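Local coordinates for protein cycloalternan-forming enzyme (Listeria monocytogenes serovar 1/2a, PDB 5F7U) that belongs to glycosyl hydrolase family 31, joining a TIM-barrel domain to several beta-rich domains, and binds glycans and magnesium ions, at residues A[53-58]-A[63-68]; A[195-200]-A[206-211]; A[650-653]-A[657-660]. The protein carries 1 engineered substitution. All coordinates share one frame; numbering follows the deposited sequence.

Interaction 1: A[53-58]-A[63-68]; sequences VEWTKN and ENVTAA
V53 and V65 face each other as an antiparallel hydrogen-bonded pair, each donating its N-H to the other's carbonyl. The bond from V53 N to V65 O is 2.7 Å long, that from V65 N to V53 O 3.0 Å. A CA-H...O contact lies beside the pair, N64 CA standing 3.2 Å from V53 O. The third direct hydrogen bond comes from a side chain: W55 NE1 donates to the backbone O of E63 over 2.9 Å, with the acceptor 26° out of the indole plane. W55 holds CG between its backbone N and carbonyl carbon (chi1 66°), a crowded position that swings the pyrrole edge toward residues 63-65. These bonds belong to the beta hairpin of strands 49-57 and 60-73, in the Lmo2446-like N-terminal region of the chain. Among apolar contacts, V65 CG2 packs obliquely on the indole, 4.0 Å from W55 CE2. V53 CB and V65 CB approach to 4.2 Å; V53 also touches A81 and V65 touches L83, both of strand 76-84. Alongside, E54 and N64 point the same way, carboxylate and amide planes 10° apart, with E54 CG 3.4 Å from N64 OD1. One water joins E54 OE2 to N64 ND2 and another joins W55 N to N64 OD1. The E54 carboxylate also accepts from W52 NE1 and forms a salt bridge with K97.

Interaction 2: A[195-200]-A[206-211]; sequences SIEIQK and EVHQAD
Segments 195-200 and 206-211 run antiparallel, their strand axes 4.8 Å apart at closest approach, with S195-H208 and E197-E206 as hydrogen-bonded pairs flanking the non-hydrogen-bonded pair I196-V207. Each hydrogen-bonded pair is joined by two backbone bonds. On the face that carries I196 and V207, the two side chains lie side by side and I196 CD1 meets V207 CG1 at 3.7 Å. This is the beta hairpin of strands 194-200 and 203-209, within the N-terminal galactose mutarotase-like domain of this glycosyl hydrolase family 31 protein. The face bearing S195, E197, E206 and H208 is polar. H208 NE2 donates to E206 OE1 over 2.8 Å, nearly in the ring plane and on the anti side of the carboxylate, while H208 ND1 is bonded to the backbone O of G212; the imidazole is thus gripped at both nitrogens, which fixes its rotation. E197 lays its carboxylate over one face of the H208 ring, E197 OE2 3.2 Å above the plane and offset toward the rim, the two planes only 13° apart. Its extended chain, with CG anti to the carbonyl carbon (chi1 -67°), reaches across the hairpin to do so. E197 OE1 and E206 OE1 lie 4.0 Å apart; salt bridges from K186 to E197 and from R204 to E206 probably temper their repulsion.

Interaction 3: A[650-653]-A[657-660]; sequences AMAA and IMQF
M658 reaches from its strand to the end of helix 642-653 and carries all the direct contact with A652 and A653. Its CB points toward the helix and sits 3.5 Å from the backbone O of A652. CG follows, 3.6 Å from that same oxygen and 4.0 Å from A652 CB. With CG anti to the backbone N (chi1 -172°) and both later torsions extended, the chain runs straight out of the strand and past A652 to the next residue. SD then lies 3.8 Å from A653 CA. The terminal CE ends against A653 CB at 3.9 Å, so the thioether is laid along the small surface of two alanines. F691 and R698 of helix 687-700 also touch the M658 side chain. The polar link is a water 2.9 Å from A652 O and 2.6 Å from I657 O; set between buried residues, it bridges helix and strand backbones where they do not bond directly. The carbonyl of A653 is taken by R698. Strand 657-660 is the eighth of the parallel barrel and pairs with strand 367-369, the first. Packing of a helix against the strand that follows it is the closing half of a beta-alpha-beta crossover, here the last step of the (beta/alpha)8 TIM barrel.

From the N terminus the three contacts follow in series, none nested in or crossing another. Interaction 1 closes a four-residue connection in the hairpin of strands 49-57 and 60-73, toward one end of the molecule. Interaction 2 closes a five-residue connection in a second hairpin, within the galactose mutarotase-like domain, its centre about 53 Å from that of interaction 1. Interaction 3 spans three residues between helix 642-653 and strand 657-660, where the TIM barrel comes full circle. It is the buried contact, nearest of the three to the centre of the chain in space, with nearest atoms about 30 Å from interaction 2 and about 50 Å from interaction 1. Each thus ties together neighbouring elements of a different part of the fold.

Interaction 1: A[53-58]-A[63-68]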
loop_
_atom_site.group_PDB
_atom_site.type_symbol
_atom_site.label_atom_id
_atom_site.label_comp_id
_atom_site.label_asym_id
_atom_site.label_seq_id
_atom_site.Cartn_x
_atom_site.Cartn_y
_atom_site.Cartn_z
ATOM N N VAL A 53 -5.808 34.734 37.557
ATOM C CA VAL A 53 -6.556 33.491 37.471
ATOM C C VAL A 53 -7.311 33.314 38.785
ATOM O O VAL A 53 -6.716 33.401 39.860
ATOM C CB VAL A 53 -5.636 32.284 37.220
ATOM C CG1 VAL A 53 -6.457 30.998 37.090
ATOM C CG2 VAL A 53 -4.792 32.518 35.968
ATOM N N GLU A 54 -8.618 33.089 38.664
ATOM C CA GLU A 54 -9.469 32.737 39.783
ATOM C C GLU A 54 -9.763 31.249 39.704
ATOM O O GLU A 54 -10.094 30.731 38.643
ATOM C CB GLU A 54 -10.742 33.561 39.736
ATOM C CG GLU A 54 -10.456 35.033 39.937
ATOM C CD GLU A 54 -11.691 35.913 39.895
ATOM O OE1 GLU A 54 -12.823 35.380 39.823
ATOM O OE2 GLU A 54 -11.518 37.150 39.951
ATOM N N TRP A 55 -9.619 30.545 40.822
ATOM C CA TRP A 55 -9.592 29.080 40.729
ATOM C C TRP A 55 -9.887 28.368 42.027
ATOM O O TRP A 55 -9.799 28.966 43.106
ATOM C CB TRP A 55 -8.251 28.604 40.136
ATOM C CG TRP A 55 -7.016 28.856 40.965
ATOM C CD1 TRP A 55 -6.519 30.067 41.382
ATOM C CD2 TRP A 55 -6.107 27.869 41.438
ATOM N NE1 TRP A 55 -5.369 29.887 42.104
ATOM C CE2 TRP A 55 -5.075 28.552 42.138
ATOM C CE3 TRP A 55 -6.046 26.472 41.323
ATOM C CZ2 TRP A 55 -4.005 27.879 42.751
ATOM C CZ3 TRP A 55 -4.982 25.796 41.934
ATOM C CH2 TRP A 55 -3.971 26.505 42.632
ATOM N N THR A 56 -10.274 27.104 41.891
ATOM C CA THR A 56 -10.536 26.221 43.028
ATOM C C THR A 56 -9.719 24.949 42.867
ATOM O O THR A 56 -9.409 24.531 41.742
ATOM C CB THR A 56 -12.031 25.846 43.168
ATOM O OG1 THR A 56 -12.474 25.200 41.971
ATOM C CG2 THR A 56 -12.900 27.074 43.428
ATOM N N LYS A 57 -9.363 24.349 43.996
ATOM C CA LYS A 57 -8.712 23.047 44.008
ATOM C C LYS A 57 -9.550 22.175 44.907
ATOM O O LYS A 57 -9.724 22.502 46.085
ATOM C CB LYS A 57 -7.283 23.150 44.546
ATOM C CG LYS A 57 -6.631 21.790 44.786
ATOM C CD LYS A 57 -5.129 21.891 44.956
ATOM C CE LYS A 57 -4.706 22.398 46.313
ATOM N NZ LYS A 57 -3.290 21.985 46.503
ATOM N N ASN A 58 -10.069 21.081 44.351
ATOM C CA ASN A 58 -10.963 20.166 45.073
ATOM C C ASN A 58 -12.145 20.905 45.716
ATOM O O ASN A 58 -12.557 20.610 46.840
ATOM C CB ASN A 58 -10.169 19.327 46.086
ATOM C CG ASN A 58 -9.030 18.573 45.428
ATOM O OD1 ASN A 58 -9.205 17.996 44.355
ATOM N ND2 ASN A 58 -7.858 18.589 46.052
ATOM N N GLU A 63 -6.075 31.286 46.520
ATOM C CA GLU A 63 -5.668 32.663 46.262
ATOM C C GLU A 63 -5.428 32.822 44.767
ATOM O O GLU A 63 -4.868 31.912 44.123
ATOM C CB GLU A 63 -4.438 33.073 47.069
ATOM C CG GLU A 63 -4.599 32.977 48.598
ATOM C CD GLU A 63 -5.763 33.778 49.202
ATOM O OE1 GLU A 63 -6.139 34.868 48.701
ATOM O OE2 GLU A 63 -6.296 33.325 50.242
ATOM N N ASN A 64 -5.893 33.950 44.223
ATOM C CA ASN A 64 -5.721 34.252 42.790
ATOM C C ASN A 64 -4.264 34.132 42.402
ATOM O O ASN A 64 -3.390 34.487 43.196
ATOM C CB ASN A 64 -6.154 35.681 42.452
ATOM C CG ASN A 64 -7.643 35.926 42.615
ATOM O OD1 ASN A 64 -8.446 35.009 42.739
ATOM N ND2 ASN A 64 -8.014 37.195 42.594
ATOM N N VAL A 65 -4.009 33.664 41.182
ATOM C CA VAL A 65 -2.660 33.636 40.629
ATOM C C VAL A 65 -2.547 34.829 39.686
ATOM O O VAL A 65 -3.408 35.034 38.821
ATOM C CB VAL A 65 -2.375 32.286 39.913
ATOM C CG1 VAL A 65 -1.093 32.342 39.087
ATOM C CG2 VAL A 65 -2.280 31.164 40.933
ATOM N N THR A 66 -1.513 35.638 39.886
ATOM C CA THR A 66 -1.302 36.813 39.055
ATOM C C THR A 66 -0.442 36.353 37.879
ATOM O O THR A 66 0.581 35.694 38.100
ATOM C CB THR A 66 -0.609 37.932 39.871
ATOM O OG1 THR A 66 -1.496 38.378 40.901
ATOM C CG2 THR A 66 -0.266 39.131 39.013
ATOM N N ALA A 67 -0.834 36.686 36.651
ATOM C CA ALA A 67 -0.031 36.304 35.482
ATOM C C ALA A 67 1.127 37.275 35.254
ATOM O O ALA A 67 1.058 38.439 35.645
ATOM C CB ALA A 67 -0.882 36.178 34.237
ATOM N N ALA A 68 2.177 36.769 34.613
ATOM C CA ALA A 68 3.394 37.506 34.306
ATOM C C ALA A 68 3.420 37.852 32.818
ATOM O O ALA A 68 3.047 37.006 31.992
ATOM C CB ALA A 68 4.591 36.616 34.639
HETATM O O HOH W 1 -10.765 37.989 42.518
HETATM O O HOH W 2 -8.809 32.233 42.980
#

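Interaction 2: A[195-200]-A[206-211]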
loop_
_atom_site.group_PDB
_atom_site.type_symbol
_atom_site.label_atom_id
_atom_site.label_comp_id
_atom_site.label_asym_id
_atom_site.label_seq_id
_atom_site.Cartn_x
_atom_site.Cartn_y
_atom_site.Cartn_z
ATOM N N SER A 195 -0.935 -20.833 21.949
ATOM C CA SER A 195 -0.744 -21.165 23.340
ATOM C C SER A 195 -0.468 -19.859 24.080
ATOM O O SER A 195 0.568 -19.219 23.859
ATOM C CB SER A 195 0.395 -22.173 23.509
ATOM O OG SER A 195 0.582 -22.460 24.894
ATOM N N ILE A 196 -1.422 -19.457 24.918
ATOM C CA ILE A 196 -1.321 -18.191 25.648
ATOM C C ILE A 196 -0.920 -18.503 27.084
ATOM O O ILE A 196 -1.709 -19.091 27.823
ATOM C CB ILE A 196 -2.645 -17.389 25.610
ATOM C CG1 ILE A 196 -3.208 -17.285 24.175
ATOM C CG2 ILE A 196 -2.452 -16.001 26.244
ATOM C CD1 ILE A 196 -2.242 -16.732 23.130
ATOM N N GLU A 197 0.316 -18.148 27.449
ATOM C CA GLU A 197 0.858 -18.463 28.768
ATOM C C GLU A 197 0.850 -17.216 29.618
ATOM O O GLU A 197 1.547 -16.239 29.303
ATOM C CB GLU A 197 2.289 -18.985 28.662
ATOM C CG GLU A 197 2.431 -20.322 27.976
ATOM C CD GLU A 197 3.870 -20.799 27.941
ATOM O OE1 GLU A 197 4.577 -20.718 28.978
ATOM O OE2 GLU A 197 4.286 -21.276 26.873
ATOM N N ILE A 198 0.071 -17.244 30.698
ATOM C CA ILE A 198 -0.104 -16.057 31.549
ATOM C C ILE A 198 0.390 -16.370 32.964
ATOM O O ILE A 198 -0.233 -17.152 33.671
ATOM C CB ILE A 198 -1.577 -15.584 31.574
ATOM C CG1 ILE A 198 -2.059 -15.231 30.157
ATOM C CG2 ILE A 198 -1.772 -14.383 32.504
ATOM C CD1 ILE A 198 -3.548 -15.393 30.007
ATOM N N GLN A 199 1.512 -15.772 33.350
ATOM C CA GLN A 199 1.944 -15.829 34.758
ATOM C C GLN A 199 1.000 -14.957 35.578
ATOM O O GLN A 199 0.520 -13.934 35.080
ATOM C CB GLN A 199 3.406 -15.393 34.929
ATOM C CG GLN A 199 4.449 -16.352 34.336
ATOM C CD GLN A 199 4.469 -17.777 34.932
ATOM O OE1 GLN A 199 4.144 -18.006 36.111
ATOM N NE2 GLN A 199 4.865 -18.746 34.106
ATOM N N LYS A 200 0.693 -15.382 36.805
ATOM C CA LYS A 200 -0.285 -14.671 37.618
ATOM C C LYS A 200 0.297 -13.631 38.567
ATOM O O LYS A 200 -0.376 -12.669 38.892
ATOM C CB LYS A 200 -1.140 -15.649 38.417
ATOM C CG LYS A 200 -2.068 -16.486 37.556
ATOM C CD LYS A 200 -2.970 -17.295 38.462
ATOM C CE LYS A 200 -3.967 -18.103 37.664
ATOM N NZ LYS A 200 -4.827 -18.876 38.610
ATOM N N GLU A 206 2.548 -14.206 27.656
ATOM C CA GLU A 206 3.306 -14.591 26.464
ATOM C C GLU A 206 2.365 -15.223 25.464
ATOM O O GLU A 206 1.582 -16.113 25.820
ATOM C CB GLU A 206 4.388 -15.622 26.798
ATOM C CG GLU A 206 5.464 -15.137 27.753
ATOM C CD GLU A 206 6.505 -16.197 28.109
ATOM O OE1 GLU A 206 6.404 -17.373 27.690
ATOM O OE2 GLU A 206 7.426 -15.850 28.868
ATOM N N VAL A 207 2.504 -14.828 24.202
ATOM C CA VAL A 207 1.698 -15.408 23.131
ATOM C C VAL A 207 2.619 -16.330 22.328
ATOM O O VAL A 207 3.619 -15.895 21.786
ATOM C CB VAL A 207 1.076 -14.304 22.241
ATOM C CG1 VAL A 207 0.292 -14.916 21.095
ATOM C CG2 VAL A 207 0.141 -13.434 23.087
ATOM N N HIS A 208 2.268 -17.610 22.290
ATOM C CA HIS A 208 3.024 -18.602 21.562
ATOM C C HIS A 208 2.134 -19.203 20.472
ATOM O O HIS A 208 0.891 -19.202 20.573
ATOM C CB HIS A 208 3.463 -19.753 22.496
ATOM C CG HIS A 208 4.398 -19.345 23.596
ATOM N ND1 HIS A 208 5.735 -19.672 23.588
ATOM C CD2 HIS A 208 4.188 -18.665 24.749
ATOM C CE1 HIS A 208 6.316 -19.203 24.680
ATOM N NE2 HIS A 208 5.400 -18.591 25.405
ATOM N N GLN A 209 2.771 -19.714 19.427
ATOM C CA GLN A 209 2.101 -20.632 18.513
ATOM C C GLN A 209 1.823 -21.908 19.290
ATOM O O GLN A 209 2.433 -22.154 20.337
ATOM C CB GLN A 209 2.978 -20.951 17.307
ATOM C CG GLN A 209 3.053 -19.825 16.295
ATOM C CD GLN A 209 4.064 -20.081 15.186
ATOM O OE1 GLN A 209 4.880 -20.998 15.259
ATOM N NE2 GLN A 209 4.025 -19.251 14.162
ATOM N N ALA A 210 0.901 -22.722 18.777
ATOM C CA ALA A 210 0.538 -23.973 19.451
ATOM C C ALA A 210 1.707 -24.945 19.632
ATOM O O ALA A 210 1.702 -25.733 20.574
ATOM C CB ALA A 210 -0.622 -24.639 18.736
ATOM N N ASP A 211 2.712 -24.869 18.762
ATOM C CA ASP A 211 3.918 -25.696 18.892
ATOM C C ASP A 211 4.979 -25.128 19.858
ATOM O O ASP A 211 6.094 -25.648 19.935
ATOM C CB ASP A 211 4.533 -25.988 17.509
ATOM C CG ASP A 211 5.260 -24.772 16.881
ATOM O OD1 ASP A 211 5.267 -23.651 17.452
ATOM O OD2 ASP A 211 5.841 -24.953 15.786
#

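Interaction 3: A[650-653]-A[657-660]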
loop_
_atom_site.group_PDB
_atom_site.type_symbol
_atom_site.label_atom_id
_atom_site.label_comp_id
_atom_site.label_asym_id
_atom_site.label_seq_id
_atom_site.Cartn_x
_atom_site.Cartn_y
_atom_site.Cartn_z
ATOM N N ALA A 650 8.273 3.012 -15.328
ATOM C CA ALA A 650 8.454 1.564 -15.266
ATOM C C ALA A 650 7.876 1.011 -13.958
ATOM O O ALA A 650 7.145 0.009 -13.961
ATOM C CB ALA A 650 9.930 1.220 -15.368
ATOM N N MET A 651 8.216 1.660 -12.847
ATOM C CA MET A 651 7.698 1.217 -11.552
ATOM C C MET A 651 6.161 1.362 -11.525
ATOM O O MET A 651 5.473 0.445 -11.094
ATOM C CB MET A 651 8.376 1.948 -10.394
ATOM C CG MET A 651 7.850 1.554 -9.008
ATOM S SD MET A 651 6.405 2.541 -8.550
ATOM C CE MET A 651 5.809 1.634 -7.133
ATOM N N ALA A 652 5.649 2.495 -12.012
ATOM C CA ALA A 652 4.210 2.787 -11.946
ATOM C C ALA A 652 3.388 1.767 -12.718
ATOM O O ALA A 652 2.291 1.366 -12.276
ATOM C CB ALA A 652 3.917 4.198 -12.459
ATOM N N ALA A 653 3.921 1.330 -13.861
ATOM C CA ALA A 653 3.248 0.332 -14.693
ATOM C C ALA A 653 3.203 -1.026 -13.978
ATOM O O ALA A 653 2.343 -1.850 -14.286
ATOM C CB ALA A 653 3.952 0.209 -16.040
ATOM N N ILE A 657 -1.978 0.761 -8.830
ATOM C CA ILE A 657 -2.721 1.764 -9.610
ATOM C C ILE A 657 -1.713 2.700 -10.279
ATOM O O ILE A 657 -0.830 3.260 -9.608
ATOM C CB ILE A 657 -3.697 2.601 -8.730
ATOM C CG1 ILE A 657 -4.682 1.730 -7.911
ATOM C CG2 ILE A 657 -4.419 3.680 -9.555
ATOM C CD1 ILE A 657 -5.715 0.949 -8.727
ATOM N N MET A 658 -1.851 2.866 -11.588
ATOM C CA MET A 658 -0.936 3.681 -12.399
ATOM C C MET A 658 -1.626 4.997 -12.755
ATOM O O MET A 658 -2.723 4.988 -13.331
ATOM C CB MET A 658 -0.562 2.928 -13.686
ATOM C CG MET A 658 0.537 3.607 -14.494
ATOM S SD MET A 658 0.770 2.789 -16.080
ATOM C CE MET A 658 2.232 3.688 -16.592
ATOM N N GLN A 659 -0.999 6.131 -12.394
ATOM C CA GLN A 659 -1.666 7.446 -12.532
ATOM C C GLN A 659 -0.623 8.557 -12.652
ATOM O O GLN A 659 0.297 8.616 -11.826
ATOM C CB GLN A 659 -2.548 7.721 -11.289
ATOM C CG GLN A 659 -3.356 9.037 -11.292
ATOM C CD GLN A 659 -2.886 10.099 -10.302
ATOM O OE1 GLN A 659 -3.604 11.084 -10.076
ATOM N NE2 GLN A 659 -1.699 9.929 -9.706
ATOM N N PHE A 660 -0.753 9.415 -13.664
ATOM C CA PHE A 660 0.050 10.670 -13.710
ATOM C C PHE A 660 -0.808 11.856 -13.336
ATOM O O PHE A 660 -2.037 11.835 -13.528
ATOM C CB PHE A 660 0.829 10.881 -15.051
ATOM C CG PHE A 660 -0.041 11.140 -16.270
ATOM C CD1 PHE A 660 -0.626 12.403 -16.489
ATOM C CD2 PHE A 660 -0.235 10.133 -17.240
ATOM C CE1 PHE A 660 -1.404 12.645 -17.625
ATOM C CE2 PHE A 660 -1.024 10.367 -18.376
ATOM C CZ PHE A 660 -1.597 11.633 -18.576
HETATM O O HOH W 3 1.728 3.278 -10.102
#